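Side-chain contacts in glutaredoxin 2 (Salmonella enterica subsp. enterica serovar Typhimurium, PDB 3IR4), which binds glutathione and, as a glutaredoxin, probably catalyses glutathione-dependent thiol-disulfide exchange: residues D10-P13 with F14-K17; L62-S65 with M66-V69. One frame throughout, in Å; residues are numbered along the deposited sequence.

Contact 1. Residues D10-P13 with F14-K17; sequences DHCP and FCVK. With GSH (glutathione), chain B.
C12, P13 and F14 carry this local contact, in which the loop after strand 5-8 turns into helix 13-25. C12 sits at the N-cap. Its SG is bonded covalently to SG2 of glutathione, 2.3 Å away, a mixed disulfide. With chi1 at 173°, SG stands opposite the backbone N, and from there it meets the F14 ring at its edge, close to the ring plane, 5.2 Å from the centroid. The same sulfur touches the root of that side chain, C12 SG to F14 CB being 3.7 Å.

The ring then turns a face to the peptide: GSH CB1 lies over its centre, 3.8 Å above the plane, so one phenylalanine borders the disulfide with its rim and the gamma-glutamyl arm with its face. P13 opens the helix. Its O accepts the N-H of K17 at 2.9 Å, while C12 O takes that of V16 at 3.1 Å. K17 also lays its CG against P13 O, and its NZ is hydrogen-bonded to ND1 of H177 in helix 173-185.

C15 SG stays 3.8 Å from C12 SG, too far for a disulfide between them. C12 and C15 fit the CxxC motif found at the helix start of thioredoxin-fold enzymes; the model holds C12 glutathionylated with the second cysteine sulfur close by, consistent with a glutaredoxin reaction intermediate.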
loop_
_atom_site.group_PDB
_atom_site.type_symbol
_atom_site.label_atom_id
_atom_site.label_comp_id
_atom_site.label_asym_id
_atom_site.label_seq_id
_atom_site.Cartn_x
_atom_site.Cartn_y
_atom_site.Cartn_z
ATOM N N ASP A 10 3.250 0.019 8.253
ATOM C CA ASP A 10 3.411 -1.085 7.302
ATOM C C ASP A 10 2.139 -1.410 6.526
ATOM O O ASP A 10 2.205 -1.769 5.349
ATOM C CB ASP A 10 3.999 -2.293 8.055
ATOM C CG ASP A 10 4.418 -3.444 7.147
ATOM O OD1 ASP A 10 4.713 -3.246 5.957
ATOM O OD2 ASP A 10 4.508 -4.546 7.693
ATOM N N HIS A 11 0.979 -1.284 7.159
ATOM C CA HIS A 11 -0.278 -1.598 6.487
ATOM C C HIS A 11 -0.723 -0.525 5.482
ATOM O O HIS A 11 -1.589 -0.772 4.658
ATOM C CB HIS A 11 -1.431 -1.746 7.498
ATOM C CG HIS A 11 -2.012 -0.441 7.967
ATOM N ND1 HIS A 11 -1.561 0.209 9.091
ATOM C CD2 HIS A 11 -3.029 0.316 7.485
ATOM C CE1 HIS A 11 -2.266 1.314 9.264
ATOM N NE2 HIS A 11 -3.151 1.408 8.297
ATOM N N CYS A 12 -0.144 0.669 5.575
ATOM C CA CYS A 12 -0.682 1.825 4.853
ATOM C C CYS A 12 -0.329 1.781 3.379
ATOM O O CYS A 12 0.839 1.713 3.059
ATOM C CB CYS A 12 -0.118 3.109 5.498
ATOM S SG CYS A 12 -0.541 4.613 4.572
ATOM N N PRO A 13 -1.336 1.790 2.484
ATOM C CA PRO A 13 -1.017 1.710 1.071
ATOM C C PRO A 13 -0.199 2.896 0.567
ATOM O O PRO A 13 0.628 2.750 -0.352
ATOM C CB PRO A 13 -2.395 1.591 0.407
ATOM C CG PRO A 13 -3.320 2.248 1.334
ATOM C CD PRO A 13 -2.787 1.905 2.690
ATOM N N PHE A 14 -0.395 4.074 1.149
ATOM C CA PHE A 14 0.402 5.239 0.745
ATOM C C PHE A 14 1.876 5.029 1.085
ATOM O O PHE A 14 2.758 5.487 0.363
ATOM C CB PHE A 14 -0.171 6.498 1.396
ATOM C CG PHE A 14 -1.582 6.780 1.018
ATOM C CD1 PHE A 14 -2.630 6.470 1.867
ATOM C CD2 PHE A 14 -1.892 7.263 -0.239
ATOM C CE1 PHE A 14 -3.942 6.738 1.491
ATOM C CE2 PHE A 14 -3.211 7.515 -0.607
ATOM C CZ PHE A 14 -4.224 7.247 0.262
ATOM N N CYS A 15 2.138 4.399 2.216
ATOM C CA CYS A 15 3.497 4.052 2.592
ATOM C C CYS A 15 4.104 3.016 1.647
ATOM O O CYS A 15 5.280 3.112 1.272
ATOM C CB CYS A 15 3.516 3.569 4.028
ATOM S SG CYS A 15 3.170 4.915 5.213
ATOM N N VAL A 16 3.316 2.052 1.208
ATOM C CA VAL A 16 3.789 1.085 0.218
ATOM C C VAL A 16 4.169 1.831 -1.064
ATOM O O VAL A 16 5.209 1.558 -1.622
ATOM C CB VAL A 16 2.735 -0.020 -0.012
ATOM C CG1 VAL A 16 3.135 -0.932 -1.179
ATOM C CG2 VAL A 16 2.510 -0.825 1.279
ATOM N N LYS A 17 3.342 2.777 -1.493
ATOM C CA LYS A 17 3.656 3.570 -2.688
ATOM C C LYS A 17 5.059 4.195 -2.563
ATOM O O LYS A 17 5.871 4.125 -3.472
ATOM C CB LYS A 17 2.619 4.673 -2.929
ATOM C CG LYS A 17 1.244 4.135 -3.246
ATOM C CD LYS A 17 0.204 5.213 -3.428
ATOM C CE LYS A 17 -1.163 4.644 -3.357
ATOM N NZ LYS A 17 -2.231 5.590 -3.715
HETATM N N1 GSH B . -2.184 12.185 0.844
HETATM C CA1 GSH B . -1.342 11.350 1.711
HETATM C C1 GSH B . -0.281 10.673 0.886
HETATM O O11 GSH B . -0.538 10.477 -0.332
HETATM O O12 GSH B . 0.779 10.327 1.442
HETATM C CB1 GSH B . -2.232 10.335 2.414
HETATM C CG1 GSH B . -1.476 9.618 3.531
HETATM C CD1 GSH B . -2.364 8.890 4.518
HETATM O OE1 GSH B . -3.694 8.839 4.316
HETATM N N2 GSH B . -1.811 8.262 5.524
HETATM C CA2 GSH B . -2.542 7.683 6.647
HETATM C C2 GSH B . -2.305 8.486 7.883
HETATM O O2 GSH B . -1.102 9.015 8.092
HETATM C CB2 GSH B . -2.137 6.208 6.876
HETATM S SG2 GSH B . -2.554 5.047 5.533
HETATM N N3 GSH B . -3.271 8.607 8.758
HETATM C CA3 GSH B . -3.222 9.578 9.822
HETATM C C3 GSH B . -3.232 8.865 11.122
HETATM O O31 GSH B . -3.002 7.616 11.134
HETATM O O32 GSH B . -3.460 9.536 12.160
#

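Contact 2. Residues L62-S65 with M66-V69. With GSH (glutathione), chain B.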
loop_
_atom_site.group_PDB
_atom_site.type_symbol
_atom_site.label_atom_id
_atom_site.label_comp_id
_atom_site.label_asym_id
_atom_site.label_seq_id
_atom_site.Cartn_x
_atom_site.Cartn_y
_atom_site.Cartn_z
ATOM N N LEU A 62 9.836 15.360 3.593
ATOM C CA LEU A 62 8.909 15.456 2.482
ATOM C C LEU A 62 7.753 14.484 2.697
ATOM O O LEU A 62 7.958 13.272 2.652
ATOM C CB LEU A 62 9.628 15.093 1.174
ATOM C CG LEU A 62 8.818 15.116 -0.124
ATOM C CD1 LEU A 62 8.357 16.499 -0.497
ATOM C CD2 LEU A 62 9.606 14.506 -1.304
ATOM N N PRO A 63 6.549 15.000 2.919
ATOM C CA PRO A 63 5.370 14.147 2.979
ATOM C C PRO A 63 4.763 14.005 1.572
ATOM O O PRO A 63 5.256 14.591 0.608
ATOM C CB PRO A 63 4.442 14.941 3.892
ATOM C CG PRO A 63 4.763 16.345 3.538
ATOM C CD PRO A 63 6.206 16.403 3.176
ATOM N N GLU A 64 3.671 13.250 1.508
ATOM C CA GLU A 64 2.844 12.963 0.328
ATOM C C GLU A 64 3.442 11.870 -0.542
ATOM O O GLU A 64 4.443 12.087 -1.233
ATOM C CB GLU A 64 2.523 14.203 -0.521
ATOM C CG GLU A 64 1.760 15.270 0.233
ATOM C CD GLU A 64 0.339 14.876 0.579
ATOM O OE1 GLU A 64 -0.203 13.906 -0.013
ATOM O OE2 GLU A 64 -0.239 15.605 1.429
ATOM N N SER A 65 2.800 10.719 -0.496
ATOM C CA SER A 65 3.271 9.562 -1.236
ATOM C C SER A 65 3.708 9.829 -2.667
ATOM O O SER A 65 4.796 9.418 -3.051
ATOM C CB SER A 65 2.229 8.441 -1.213
ATOM O OG SER A 65 1.022 8.851 -1.779
HETATM N N MSE A 66 2.893 10.521 -3.439
HETATM C CA MSE A 66 3.254 10.688 -4.859
HETATM C C MSE A 66 4.396 11.679 -5.033
HETATM O O MSE A 66 5.165 11.567 -5.989
HETATM C CB MSE A 66 2.039 11.044 -5.691
HETATM C CG MSE A 66 0.952 9.987 -5.717
HETATM SE SE MSE A 66 1.557 8.172 -6.081
HETATM C CE MSE A 66 2.287 8.451 -7.831
ATOM N N ASP A 67 4.496 12.672 -4.143
ATOM C CA ASP A 67 5.640 13.580 -4.191
ATOM C C ASP A 67 6.927 12.830 -3.869
ATOM O O ASP A 67 7.953 13.085 -4.484
ATOM C CB ASP A 67 5.457 14.765 -3.271
ATOM C CG ASP A 67 4.338 15.684 -3.715
ATOM O OD1 ASP A 67 3.812 15.549 -4.848
ATOM O OD2 ASP A 67 3.932 16.542 -2.924
ATOM N N ILE A 68 6.883 11.929 -2.895
ATOM C CA ILE A 68 8.021 11.098 -2.567
ATOM C C ILE A 68 8.366 10.224 -3.777
ATOM O O ILE A 68 9.522 10.102 -4.145
ATOM C CB ILE A 68 7.721 10.244 -1.321
ATOM C CG1 ILE A 68 7.519 11.138 -0.101
ATOM C CG2 ILE A 68 8.809 9.201 -1.092
ATOM C CD1 ILE A 68 6.926 10.407 1.081
ATOM N N VAL A 69 7.374 9.556 -4.356
ATOM C CA VAL A 69 7.581 8.689 -5.503
ATOM C C VAL A 69 8.345 9.424 -6.597
ATOM O O VAL A 69 9.334 8.940 -7.105
ATOM C CB VAL A 69 6.228 8.135 -6.022
ATOM C CG1 VAL A 69 6.354 7.546 -7.437
ATOM C CG2 VAL A 69 5.668 7.073 -5.040
HETATM N N1 GSH B . -2.184 12.185 0.844
HETATM C CA1 GSH B . -1.342 11.350 1.711
HETATM C C1 GSH B . -0.281 10.673 0.886
HETATM O O11 GSH B . -0.538 10.477 -0.332
HETATM O O12 GSH B . 0.779 10.327 1.442
HETATM C CB1 GSH B . -2.232 10.335 2.414
HETATM C CG1 GSH B . -1.476 9.618 3.531
HETATM C CD1 GSH B . -2.364 8.890 4.518
HETATM O OE1 GSH B . -3.694 8.839 4.316
HETATM N N2 GSH B . -1.811 8.262 5.524
HETATM C CA2 GSH B . -2.542 7.683 6.647
HETATM C C2 GSH B . -2.305 8.486 7.883
HETATM O O2 GSH B . -1.102 9.015 8.092
HETATM C CB2 GSH B . -2.137 6.208 6.876
HETATM S SG2 GSH B . -2.554 5.047 5.533
HETATM N N3 GSH B . -3.271 8.607 8.758
HETATM C CA3 GSH B . -3.222 9.578 9.822
HETATM C C3 GSH B . -3.232 8.865 11.122
HETATM O O31 GSH B . -3.002 7.616 11.134
HETATM O O32 GSH B . -3.460 9.536 12.160
HETATM O O HOH W 1 4.837 17.091 -0.443
HETATM O O HOH W 2 0.375 11.977 -2.762
#
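This is a strand-to-helix turn, with E64 as N-cap, where edge strand 61-63 of the thioredoxin-fold domain passes into helix 65-74; E64 and S65 at the turn hold the gamma-glutamyl end of glutathione. The first helical turn is closed by two backbone bonds, I68 N to E64 O at 3.0 Å and V69 N to S65 O at 2.9 Å.

L62 packs on the buried I68, the two chains running opposite ways as they pass, with L62 CD2 4.1 Å from I68 CG1; I68 also reaches A18 of helix 13-25. E64 and the exposed D67 lie alongside each other and point the same way, their carboxylate planes 64° apart. Water 1 gives one hydrogen to D67 OD2 and the other to P63 O, tying the aspartate back to the P63 carbonyl.

The E64 chain bends at CB-CG (chi2 -69°), and the carboxylate swings off toward the ligand, where OE1 accepts from GSH N1 at 2.8 Å. That pairing of carboxylate with the peptide's amino group would be favourable if both are charged. S65 holds the neighbouring carboxylate through both its oxygens: the backbone N donates to GSH O12 with an N-H...O angle of 164°, and OG donates to GSH O11 at 2.7 Å. Water 2 adds a second grip, accepting from M66 N and donating to GSH O11, 3.0 Å from each.

How the contacts relate
Contact 1 comes first along the chain and contact 2 follows, both within the N-terminal thioredoxin-like domain, their centres about 12 Å apart. Each lies at the start of a helix, 13-25 and 65-74, and strands 5-8 and 61-63 that precede them belong to the same four-stranded mixed sheet, with 53-55 between them. The two helices pack directly: F14 O lies 3.4 Å from S65 CB, and K17 O is 3.3 Å from V69 CG2. Glutathione spans the pair: its cysteine sulfur is bonded at C12, and its gamma-glutamyl arm passes over F14 before the end groups reach E64 and S65. Glutathione binding and, probably, the thiol chemistry thus sit side by side, with K49 and V51 supplying further bonds.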